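ICChI, a glycosylated chitinase (PDB 6IDN) has chitinase and lysozyme activity and, as a family 18 glycoside hydrolase with a TIM barrel fold, probably cleaves the beta-1,4 links of chitin. Local coordinates at residues G11-L16 with W256-D261; A4-Q9 with I30-T35; E18-D23 with S65-K70. One frame throughout, in Å; residues are numbered along the deposited sequence.

Contact 1. Residues G11-L16 with W256-D261; sequences GGEGSL and WSKYYD
S257 only grazes E13, its OG lying 4.5 Å from E13 OE1. The peptide bond before it is cis, which places S257 CB over one face of the W256 indole, offset toward the rim. A cis bond after a tryptophan at the end of the last barrel strand is a known feature of family 18 chitinases such as hevamine.

K258 begins a short 3-10 turn and hydrogen-bonds to the first segment. Its side chain passes obliquely by that of E13 and bends at chi2 and again at chi4 (65°), the second bend turning NZ onto the backbone carbonyl of E13. The bond from K258 NZ to E13 O is 2.8 Å long and runs close to the C=O direction, at a C=O...N angle of 162°. Nearer the backbone, K258 CB lies 3.6 Å from E13 OE1.

At Y259 the contact is made largely through carbon: E13 CB rests 3.5 Å from Y259 CA and also meets the edge of the ring, close to its plane. G12 C approaches the same edge, 4.3 Å from Y259 CD1. Y259 N stands 3.3 Å from E13 OE1. Within its own segment, Y259 N gives a weak hydrogen bond to S257 OG.

The lysine therefore grips a carbonyl and not the carboxylate: K258 NZ remains 6.5 Å from E13 OE1. E13 OE2 is hydrogen-bonded instead to H49 NE2 and G8 N, and any steadying of this buried acid's negative charge by the lysine would probably be indirect.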
# COMPACT_ATOMS: atom_id res chain seq x y z
N GLY A 11 13.04 -10.33 -5.82
CA GLY A 11 14.02 -9.77 -6.73
C GLY A 11 13.84 -10.16 -8.18
O GLY A 11 14.36 -9.48 -9.07
N GLY A 12 13.10 -11.23 -8.45
CA GLY A 12 12.81 -11.65 -9.80
C GLY A 12 11.54 -11.09 -10.41
O GLY A 12 11.19 -11.47 -11.53
N GLU A 13 10.84 -10.19 -9.72
CA GLU A 13 9.59 -9.66 -10.26
C GLU A 13 9.80 -8.59 -11.31
O GLU A 13 8.81 -8.04 -11.81
CB GLU A 13 8.72 -9.12 -9.13
CG GLU A 13 9.20 -7.79 -8.54
CD GLU A 13 8.71 -7.60 -7.13
OE1 GLU A 13 7.57 -8.03 -6.85
OE2 GLU A 13 9.45 -7.02 -6.31
N GLY A 14 11.04 -8.29 -11.67
CA GLY A 14 11.31 -7.22 -12.61
C GLY A 14 11.70 -5.93 -11.90
O GLY A 14 11.44 -5.73 -10.71
N SER A 15 12.35 -5.04 -12.66
CA SER A 15 12.74 -3.76 -12.10
C SER A 15 11.51 -2.87 -11.90
O SER A 15 10.42 -3.14 -12.41
CB SER A 15 13.76 -3.06 -13.02
OG SER A 15 13.15 -2.65 -14.23
N LEU A 16 11.70 -1.81 -11.11
CA LEU A 16 10.61 -0.86 -10.94
C LEU A 16 10.26 -0.21 -12.28
O LEU A 16 9.08 -0.00 -12.58
CB LEU A 16 11.01 0.19 -9.90
CG LEU A 16 9.99 1.28 -9.59
CD1 LEU A 16 8.72 0.73 -8.94
CD2 LEU A 16 10.65 2.33 -8.70
N TRP A 256 -1.75 -7.78 -4.72
CA TRP A 256 -0.57 -8.40 -4.12
C TRP A 256 -0.21 -9.59 -5.00
O TRP A 256 -0.95 -10.57 -5.04
CB TRP A 256 -0.90 -8.85 -2.70
CG TRP A 256 0.23 -9.59 -2.07
CD1 TRP A 256 0.34 -10.94 -1.92
CD2 TRP A 256 1.42 -9.01 -1.54
NE1 TRP A 256 1.54 -11.25 -1.31
CE2 TRP A 256 2.22 -10.08 -1.06
CE3 TRP A 256 1.89 -7.70 -1.39
CZ2 TRP A 256 3.46 -9.87 -0.46
CZ3 TRP A 256 3.13 -7.50 -0.80
CH2 TRP A 256 3.89 -8.58 -0.34
N SER A 257 0.92 -9.54 -5.73
CA SER A 257 1.93 -8.49 -5.83
C SER A 257 2.50 -8.56 -7.26
O SER A 257 2.07 -9.40 -8.05
CB SER A 257 3.04 -8.69 -4.81
OG SER A 257 3.83 -9.83 -5.18
N LYS A 258 3.47 -7.71 -7.59
CA LYS A 258 4.03 -7.72 -8.95
C LYS A 258 4.57 -9.10 -9.31
O LYS A 258 4.41 -9.56 -10.46
CB LYS A 258 5.12 -6.66 -9.08
CG LYS A 258 5.88 -6.69 -10.42
CD LYS A 258 4.95 -6.49 -11.62
CE LYS A 258 5.75 -6.35 -12.93
NZ LYS A 258 6.49 -7.59 -13.29
N TYR A 259 5.19 -9.79 -8.35
CA TYR A 259 5.82 -11.08 -8.64
C TYR A 259 4.81 -12.10 -9.16
O TYR A 259 5.17 -12.96 -9.97
CB TYR A 259 6.51 -11.63 -7.39
CG TYR A 259 7.16 -12.98 -7.62
CD1 TYR A 259 8.32 -13.08 -8.38
CD2 TYR A 259 6.62 -14.13 -7.08
CE1 TYR A 259 8.92 -14.31 -8.60
CE2 TYR A 259 7.21 -15.37 -7.30
CZ TYR A 259 8.36 -15.45 -8.05
OH TYR A 259 8.95 -16.68 -8.27
N TYR A 260 3.56 -12.00 -8.72
CA TYR A 260 2.52 -12.97 -9.07
C TYR A 260 1.61 -12.50 -10.19
O TYR A 260 0.71 -13.25 -10.59
CB TYR A 260 1.68 -13.31 -7.83
CG TYR A 260 2.51 -13.94 -6.73
CD1 TYR A 260 2.93 -15.25 -6.83
CD2 TYR A 260 2.90 -13.20 -5.62
CE1 TYR A 260 3.70 -15.83 -5.83
CE2 TYR A 260 3.68 -13.77 -4.62
CZ TYR A 260 4.07 -15.08 -4.73
OH TYR A 260 4.85 -15.66 -3.75
N ASP A 261 1.82 -11.29 -10.71
CA ASP A 261 0.95 -10.69 -11.72
C ASP A 261 1.54 -10.91 -13.11
O ASP A 261 2.09 -10.01 -13.74
CB ASP A 261 0.74 -9.21 -11.41
CG ASP A 261 -0.29 -8.56 -12.32
OD1 ASP A 261 -1.10 -9.30 -12.93
OD2 ASP A 261 -0.27 -7.31 -12.45

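Contact 2. Residues A4-Q9 with I30-T35; sequences AIYWGQ and IGFLTT
W7 O receives the one backbone hydrogen bond between residues 4-9 and 30-35, from G31 N at 3.0 Å, and I30 CA adds a C-H...O contact to the same oxygen. Beside this parallel bridge the side chains of W7 and I30 lie alongside each other, W7 CE3 4.0 Å from I30 CG1. Beyond the end of its strand, Q9 reaches back: Q9 NE2 donates to G31 O at 2.9 Å, approaching from above the carbonyl plane (44° out of it) but with the oxygen nearly in its own amide plane. The bend at chi2 (-58°) turns CD of Q9 back over the neighbouring strand, and its CG lies 3.7 Å from F32 CD2. An alanine here would remove both the donor to G31 O and the methylene against F32, and would probably leave that carbonyl without its side-chain mate and the ring freer to shift. F32 also meets Y6, CE1 to Y6 CE2 at 3.9 Å, with the ring planes 37° apart.

Strands 2-7 and 27-36 are the first two of the TIM barrel, joined in a beta-alpha-beta crossover through helix 16-21. Backbone detail suits the close fit: G8 has positive phi, and a side chain there would run into G31 O. The G31-F32 peptide is cis, another family 18 trait found in hevamine.

In the next shell, D123, from the family's acidic signature on strand 121-126, binds Y6 OH, while W256 meets the Y6 ring edge-to-face. On the other face of the sheet, W7 NE1 bonds to G14 O and its ring meets that of H49. G8 O is held by T47 OG1, and the side chain of T47 touches Q9.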
# COMPACT_ATOMS: atom_id res chain seq x y z
N ALA A 4 -3.44 -0.47 -8.23
CA ALA A 4 -2.25 -0.33 -7.40
C ALA A 4 -1.61 -1.70 -7.25
O ALA A 4 -2.31 -2.71 -7.18
CB ALA A 4 -2.59 0.22 -6.00
N ILE A 5 -0.28 -1.74 -7.18
CA ILE A 5 0.40 -3.01 -7.00
C ILE A 5 1.57 -2.83 -6.06
O ILE A 5 2.18 -1.76 -5.99
CB ILE A 5 0.88 -3.62 -8.34
CG1 ILE A 5 1.21 -5.10 -8.13
CG2 ILE A 5 2.09 -2.84 -8.89
CD1 ILE A 5 0.98 -5.97 -9.34
N TYR A 6 1.89 -3.90 -5.32
CA TYR A 6 3.07 -3.94 -4.47
C TYR A 6 4.29 -4.44 -5.23
O TYR A 6 4.23 -5.42 -5.98
CB TYR A 6 2.82 -4.84 -3.25
CG TYR A 6 1.99 -4.16 -2.19
CD1 TYR A 6 0.61 -4.16 -2.28
CD2 TYR A 6 2.59 -3.53 -1.11
CE1 TYR A 6 -0.16 -3.52 -1.33
CE2 TYR A 6 1.83 -2.90 -0.14
CZ TYR A 6 0.45 -2.90 -0.26
OH TYR A 6 -0.32 -2.26 0.68
N TRP A 7 5.41 -3.77 -5.00
CA TRP A 7 6.69 -4.14 -5.59
C TRP A 7 7.75 -4.07 -4.50
O TRP A 7 7.67 -3.26 -3.58
CB TRP A 7 7.04 -3.22 -6.76
CG TRP A 7 8.40 -3.44 -7.38
CD1 TRP A 7 8.67 -4.17 -8.49
CD2 TRP A 7 9.66 -2.88 -6.95
NE1 TRP A 7 10.03 -4.12 -8.78
CE2 TRP A 7 10.65 -3.34 -7.84
CE3 TRP A 7 10.05 -2.06 -5.89
CZ2 TRP A 7 11.99 -3.00 -7.71
CZ3 TRP A 7 11.38 -1.72 -5.75
CH2 TRP A 7 12.33 -2.19 -6.66
N GLY A 8 8.74 -4.96 -4.61
CA GLY A 8 9.88 -4.91 -3.71
C GLY A 8 10.24 -6.23 -3.06
O GLY A 8 11.38 -6.42 -2.64
N GLN A 9 9.28 -7.16 -2.97
CA GLN A 9 9.46 -8.32 -2.11
C GLN A 9 9.81 -9.60 -2.88
O GLN A 9 9.76 -10.69 -2.31
CB GLN A 9 8.21 -8.53 -1.26
CG GLN A 9 8.08 -7.52 -0.12
CD GLN A 9 9.27 -7.55 0.79
OE1 GLN A 9 9.51 -8.55 1.48
NE2 GLN A 9 10.07 -6.47 0.79
N ILE A 30 5.96 0.42 -2.72
CA ILE A 30 7.27 -0.20 -2.52
C ILE A 30 7.32 -0.71 -1.08
O ILE A 30 7.33 0.09 -0.14
CB ILE A 30 8.41 0.77 -2.81
CG1 ILE A 30 8.40 1.24 -4.28
CG2 ILE A 30 9.77 0.14 -2.44
CD1 ILE A 30 9.54 2.21 -4.63
N GLY A 31 7.37 -2.02 -0.90
CA GLY A 31 7.42 -2.62 0.44
C GLY A 31 8.74 -3.34 0.62
O GLY A 31 9.26 -3.91 -0.35
N PHE A 32 9.28 -3.33 1.84
CA PHE A 32 8.67 -2.79 3.05
C PHE A 32 9.68 -2.14 3.98
O PHE A 32 10.84 -2.56 4.03
CB PHE A 32 7.96 -3.89 3.85
CG PHE A 32 6.70 -4.38 3.22
CD1 PHE A 32 5.56 -3.57 3.18
CD2 PHE A 32 6.64 -5.64 2.66
CE1 PHE A 32 4.38 -4.03 2.61
CE2 PHE A 32 5.47 -6.10 2.07
CZ PHE A 32 4.34 -5.29 2.04
N LEU A 33 9.26 -1.13 4.72
CA LEU A 33 10.03 -0.66 5.87
C LEU A 33 9.66 -1.57 7.04
O LEU A 33 8.57 -1.46 7.61
CB LEU A 33 9.74 0.81 6.18
CG LEU A 33 10.75 1.53 7.08
CD1 LEU A 33 12.04 1.81 6.31
CD2 LEU A 33 10.17 2.82 7.62
N THR A 34 10.55 -2.52 7.37
CA THR A 34 10.21 -3.61 8.27
C THR A 34 10.61 -3.38 9.72
O THR A 34 10.08 -4.07 10.60
CB THR A 34 10.85 -4.93 7.79
OG1 THR A 34 12.28 -4.79 7.67
CG2 THR A 34 10.26 -5.34 6.46
N THR A 35 11.53 -2.45 9.99
CA THR A 35 11.80 -1.98 11.35
C THR A 35 11.63 -0.47 11.37
O THR A 35 12.19 0.23 10.52
CB THR A 35 13.22 -2.33 11.81
OG1 THR A 35 13.36 -3.75 11.95
CG2 THR A 35 13.53 -1.66 13.17

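Contact 3. Residues E18-D23 with S65-K70; sequences ETCDTD and SYCKSK
The disulfide between C20 and C67 is the tight part of this contact, a covalent bond between two helices. SG of C20 and SG of C67 are 2.0 Å apart with a chi3 of 103°, and in both residues SG sits anti to the carbonyl carbon. The two CA atoms, of C20 and C67, are held 5.7 Å apart, and both cysteines are buried.

Toward solvent the contact changes from sulfur to polar groups. Y66 OH donates to D21 OD1, which lies at the ring edge in its plane, while the carboxylate itself is turned 73° from the ring. The 2.4 Å between Y66 OH and D21 OD1 is very short, and its exact value is best treated as doubtful. R17 makes a cation-pi contact with the same ring. K70 brings the outermost tie, a salt bridge of 2.9 Å from NZ to D23 OD1 that uses the syn lone pair of the aspartate. Bends at chi3 and chi4 (56°) bring the end of the lysine round to D23. Its CE passes 3.7 Å from C20 O, and NZ stays 4.0 Å from D21 OD1, too far for a salt bridge but near enough that the charge would probably be felt by both acids. D23 is exposed and is the residue with positive phi where the chain leaves helix 16-21.

Helices 16-21 and 60-69 are neighbours on the outside of the barrel: C20 packs inward on I28 of strand 27-36 and on I72, L16 also touches C67, and K68 ties helix 60-69 to E117 by a salt bridge.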
# COMPACT_ATOMS: atom_id res chain seq x y z
N GLU A 18 10.54 -1.57 -15.28
CA GLU A 18 9.76 -2.54 -16.05
C GLU A 18 8.35 -2.66 -15.52
O GLU A 18 7.39 -2.81 -16.28
CB GLU A 18 10.46 -3.89 -16.03
CG GLU A 18 11.72 -3.94 -16.88
CD GLU A 18 12.58 -5.15 -16.58
OE1 GLU A 18 12.37 -5.82 -15.55
OE2 GLU A 18 13.48 -5.44 -17.39
N THR A 19 8.20 -2.61 -14.20
CA THR A 19 6.88 -2.64 -13.60
C THR A 19 6.04 -1.46 -14.08
O THR A 19 4.88 -1.63 -14.49
CB THR A 19 7.03 -2.64 -12.08
OG1 THR A 19 7.73 -3.84 -11.70
CG2 THR A 19 5.67 -2.59 -11.38
N CYS A 20 6.61 -0.26 -14.07
CA CYS A 20 5.87 0.89 -14.56
C CYS A 20 5.59 0.77 -16.06
O CYS A 20 4.53 1.17 -16.53
CB CYS A 20 6.63 2.18 -14.24
SG CYS A 20 6.58 2.50 -12.49
N ASP A 21 6.54 0.21 -16.82
CA ASP A 21 6.39 0.09 -18.26
C ASP A 21 5.34 -0.94 -18.68
O ASP A 21 5.05 -1.05 -19.88
CB ASP A 21 7.74 -0.23 -18.89
CG ASP A 21 8.56 1.03 -19.20
OD1 ASP A 21 7.96 2.09 -19.45
OD2 ASP A 21 9.81 0.95 -19.20
N THR A 22 4.76 -1.71 -17.76
CA THR A 22 3.60 -2.51 -18.14
C THR A 22 2.42 -1.63 -18.52
O THR A 22 1.53 -2.10 -19.24
CB THR A 22 3.17 -3.45 -17.00
OG1 THR A 22 2.59 -2.70 -15.93
CG2 THR A 22 4.35 -4.25 -16.50
N ASP A 23 2.39 -0.39 -18.03
CA ASP A 23 1.29 0.54 -18.23
C ASP A 23 -0.02 0.00 -17.64
O ASP A 23 -1.10 0.50 -17.95
CB ASP A 23 1.13 0.90 -19.71
CG ASP A 23 2.31 1.69 -20.23
OD1 ASP A 23 2.79 2.58 -19.50
OD2 ASP A 23 2.78 1.42 -21.36
N SER A 65 11.64 8.51 -10.64
CA SER A 65 11.36 9.69 -11.45
C SER A 65 10.70 9.31 -12.76
O SER A 65 9.77 10.00 -13.22
CB SER A 65 12.66 10.46 -11.70
OG SER A 65 12.38 11.74 -12.24
N TYR A 66 11.16 8.23 -13.39
CA TYR A 66 10.58 7.81 -14.66
C TYR A 66 9.13 7.36 -14.46
O TYR A 66 8.25 7.74 -15.24
CB TYR A 66 11.42 6.69 -15.26
CG TYR A 66 10.77 6.04 -16.46
CD1 TYR A 66 10.82 6.65 -17.72
CD2 TYR A 66 10.11 4.83 -16.35
CE1 TYR A 66 10.23 6.06 -18.82
CE2 TYR A 66 9.51 4.23 -17.44
CZ TYR A 66 9.58 4.85 -18.68
OH TYR A 66 8.97 4.25 -19.77
N CYS A 67 8.87 6.56 -13.42
CA CYS A 67 7.49 6.17 -13.12
C CYS A 67 6.61 7.39 -12.93
O CYS A 67 5.50 7.46 -13.47
CB CYS A 67 7.46 5.30 -11.87
SG CYS A 67 8.18 3.68 -12.06
N LYS A 68 7.09 8.37 -12.16
CA LYS A 68 6.28 9.56 -11.91
C LYS A 68 6.06 10.36 -13.19
O LYS A 68 4.98 10.95 -13.37
CB LYS A 68 6.93 10.40 -10.82
CG LYS A 68 6.95 9.70 -9.45
CD LYS A 68 7.89 10.39 -8.47
CE LYS A 68 7.47 11.84 -8.24
NZ LYS A 68 8.36 12.51 -7.25
N SER A 69 7.04 10.37 -14.10
CA SER A 69 6.86 11.07 -15.37
C SER A 69 5.71 10.49 -16.18
O SER A 69 5.16 11.18 -17.04
CB SER A 69 8.15 11.04 -16.19
OG SER A 69 8.29 9.83 -16.90
N LYS A 70 5.32 9.24 -15.92
CA LYS A 70 4.19 8.63 -16.60
C LYS A 70 2.88 8.81 -15.84
O LYS A 70 1.88 8.17 -16.20
CB LYS A 70 4.46 7.14 -16.83
CG LYS A 70 5.69 6.88 -17.69
CD LYS A 70 6.19 5.45 -17.53
CE LYS A 70 5.21 4.42 -18.08
NZ LYS A 70 4.84 4.64 -19.50

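In the fold
From the N terminus the chain runs up strand 2-7, and contact 2 closes the first short loop when strand 27-36 pairs with it around helix 16-21. Contact 3 then closes a longer loop, bringing that helix against helix 60-69 on the barrel's outer layer. Contact 1 closes nearly the whole chain, joining the loop after the first strand to the loop after strand 250-256, where the barrel meets its beginning. Contact 3 is nested inside contact 1, whereas contact 2 crosses both. The three also touch: the loop of contact 1 bonds to W7 and G8 of contact 2, and T19 packs against W7 and K258.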